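Local coordinates for protein (o6-methylguanine-dna methyltransferase) (Thermococcus kodakarensis, PDB 1MGT), which repairs O6-methylguanine and O4-methylthymine in DNA by transferring the methyl group to one of its own cysteines, a suicide reaction that inactivates the enzyme irreversibly, at residues A[1-5]-A[55-61]. Sequence-based numbering, arbitrary orientation.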
loop_
_atom_site.group_PDB
_atom_site.type_symbol
_atom_site.label_atom_id
_atom_site.label_comp_id
_atom_site.label_asym_id
_atom_site.label_seq_id
_atom_site.Cartn_x
_atom_site.Cartn_y
_atom_site.Cartn_z
ATOM N N MET A 1 -17.303 2.736 3.092
ATOM C CA MET A 1 -17.665 2.793 1.657
ATOM C C MET A 1 -16.488 2.252 0.812
ATOM O O MET A 1 -15.365 2.241 1.335
ATOM C CB MET A 1 -17.961 4.223 1.232
ATOM C CG MET A 1 -19.243 4.822 1.856
ATOM S SD MET A 1 -19.371 6.566 1.375
ATOM C CE MET A 1 -18.597 7.337 2.812
ATOM N N LEU A 2 -16.782 1.860 -0.401
ATOM C CA LEU A 2 -15.760 1.325 -1.312
ATOM C C LEU A 2 -15.855 1.975 -2.671
ATOM O O LEU A 2 -16.946 2.155 -3.257
ATOM C CB LEU A 2 -16.010 -0.196 -1.434
ATOM C CG LEU A 2 -15.182 -0.925 -2.512
ATOM C CD1 LEU A 2 -13.706 -0.926 -2.129
ATOM C CD2 LEU A 2 -15.648 -2.362 -2.650
ATOM N N SER A 3 -14.709 2.339 -3.259
ATOM C CA SER A 3 -14.633 2.923 -4.567
ATOM C C SER A 3 -13.659 2.046 -5.381
ATOM O O SER A 3 -12.592 1.742 -4.836
ATOM C CB SER A 3 -14.130 4.359 -4.639
ATOM O OG SER A 3 -14.990 5.235 -3.959
ATOM N N VAL A 4 -14.074 1.672 -6.571
ATOM C CA VAL A 4 -13.243 0.814 -7.432
ATOM C C VAL A 4 -13.117 1.459 -8.803
ATOM O O VAL A 4 -14.126 1.889 -9.375
ATOM C CB VAL A 4 -13.840 -0.589 -7.543
ATOM C CG1 VAL A 4 -13.183 -1.426 -8.630
ATOM C CG2 VAL A 4 -13.715 -1.346 -6.210
ATOM N N GLU A 5 -11.883 1.520 -9.347
ATOM C CA GLU A 5 -11.729 2.132 -10.663
ATOM C C GLU A 5 -10.586 1.444 -11.415
ATOM O O GLU A 5 -9.643 0.943 -10.805
ATOM C CB GLU A 5 -11.460 3.634 -10.533
ATOM C CG GLU A 5 -11.342 4.346 -11.852
ATOM C CD GLU A 5 -11.299 5.851 -11.780
ATOM O OE1 GLU A 5 -11.496 6.434 -10.697
ATOM O OE2 GLU A 5 -11.032 6.464 -12.851
ATOM N N SER A 55 -17.771 -0.796 5.701
ATOM C CA SER A 55 -18.914 -0.921 4.841
ATOM C C SER A 55 -18.391 -0.979 3.384
ATOM O O SER A 55 -17.685 -0.057 3.007
ATOM C CB SER A 55 -19.879 0.286 4.937
ATOM O OG SER A 55 -21.085 -0.199 4.358
ATOM N N LEU A 56 -18.753 -1.995 2.640
ATOM C CA LEU A 56 -18.293 -2.150 1.279
ATOM C C LEU A 56 -19.310 -1.786 0.211
ATOM O O LEU A 56 -19.234 -2.298 -0.918
ATOM C CB LEU A 56 -17.680 -3.523 1.049
ATOM C CG LEU A 56 -16.486 -3.877 1.957
ATOM C CD1 LEU A 56 -16.040 -5.294 1.661
ATOM C CD2 LEU A 56 -15.330 -2.891 1.727
ATOM N N ASP A 57 -20.230 -0.905 0.575
ATOM C CA ASP A 57 -21.196 -0.402 -0.410
ATOM C C ASP A 57 -20.382 0.461 -1.397
ATOM O O ASP A 57 -19.591 1.340 -0.972
ATOM C CB ASP A 57 -22.245 0.474 0.239
ATOM C CG ASP A 57 -21.721 1.484 1.232
ATOM O OD1 ASP A 57 -21.018 1.104 2.201
ATOM O OD2 ASP A 57 -22.027 2.668 1.063
ATOM N N VAL A 58 -20.594 0.256 -2.670
ATOM C CA VAL A 58 -19.857 1.002 -3.695
ATOM C C VAL A 58 -20.377 2.401 -3.879
ATOM O O VAL A 58 -21.553 2.651 -4.145
ATOM C CB VAL A 58 -19.860 0.236 -5.031
ATOM C CG1 VAL A 58 -19.062 0.966 -6.109
ATOM C CG2 VAL A 58 -19.354 -1.174 -4.819
ATOM N N GLN A 59 -19.479 3.375 -3.736
ATOM C CA GLN A 59 -19.766 4.784 -3.861
ATOM C C GLN A 59 -18.675 5.487 -4.687
ATOM O O GLN A 59 -17.503 5.119 -4.644
ATOM C CB GLN A 59 -19.820 5.448 -2.480
ATOM C CG GLN A 59 -20.760 4.831 -1.445
ATOM C CD GLN A 59 -22.230 4.926 -1.828
ATOM O OE1 GLN A 59 -22.612 5.737 -2.662
ATOM N NE2 GLN A 59 -23.087 4.091 -1.234
ATOM N N PRO A 60 -19.071 6.501 -5.437
ATOM C CA PRO A 60 -18.156 7.287 -6.234
ATOM C C PRO A 60 -17.252 8.115 -5.332
ATOM O O PRO A 60 -17.612 8.594 -4.249
ATOM C CB PRO A 60 -19.038 8.229 -7.053
ATOM C CG PRO A 60 -20.443 7.783 -6.837
ATOM C CD PRO A 60 -20.467 7.017 -5.537
ATOM N N SER A 61 -15.987 8.250 -5.774
ATOM C CA SER A 61 -15.060 9.058 -4.989
ATOM C C SER A 61 -13.824 9.321 -5.870
ATOM O O SER A 61 -13.697 8.679 -6.905
ATOM C CB SER A 61 -14.702 8.505 -3.651
ATOM O OG SER A 61 -13.473 7.827 -3.605
HETATM O O HOH W 1 -16.501 3.386 -7.231
HETATM O O HOH W 2 -11.331 8.263 -8.579
#
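Leu2 and Val58 form a single parallel bridge and illustrate how an irregular loop can extend a sheet along the outer edge of strand 2-9. Two backbone bonds flank Val58: Leu2 N donates to Asp57 O (2.9 Å), and Gln59 N returns a bond to Leu2 O (2.9 Å). The CA-H of Val58 also points at Leu2 O, and one step earlier Met1 N gives a bond to Ser55 O (2.8 Å).

Hydroxyls continue the polar seam. With its OG anti to the carbonyl carbon (chi1 -63°), Ser3 reaches Gln59 O in a short 2.6 Å bond. The same OG accepts from Ser61 OG (3.0 Å), which in turn caps Tyr63 N at the start of helix 63-71. A water bridges Val4 N and Gln59 O.

Asp57 organises the loop itself. Its OD1 accepts from Ser55 OG, while OD2 offers its anti lone pair to Gln59 NE2 (2.9 Å) and lies close to the plane of the Gln59 amide, so both carboxylate oxygens are gripped. The amino terminus, Met1 N, sits 4.2 Å from Asp57 OD1, too far for a salt bridge but probably favourable. With alanine in place of Asp57, Ser55 OG and Gln59 NE2 would probably lose the carboxylate they share, and the amide could turn.

Apolar contacts are modest. The Met1 side chain crosses that of Gln59 obliquely, Met1 SD 3.6 Å from Gln59 CG, and Leu2 CB approaches Leu56 CD2, while the Leu2 side chain also touches Ile40 of helix 33-49.

Antiparallel to strand 12-20 on one edge and parallel to segment 55-61 on the other, strand 2-9 is placed like the first strand of an RNase H-like fold, consistent with the clan of this N-terminal domain.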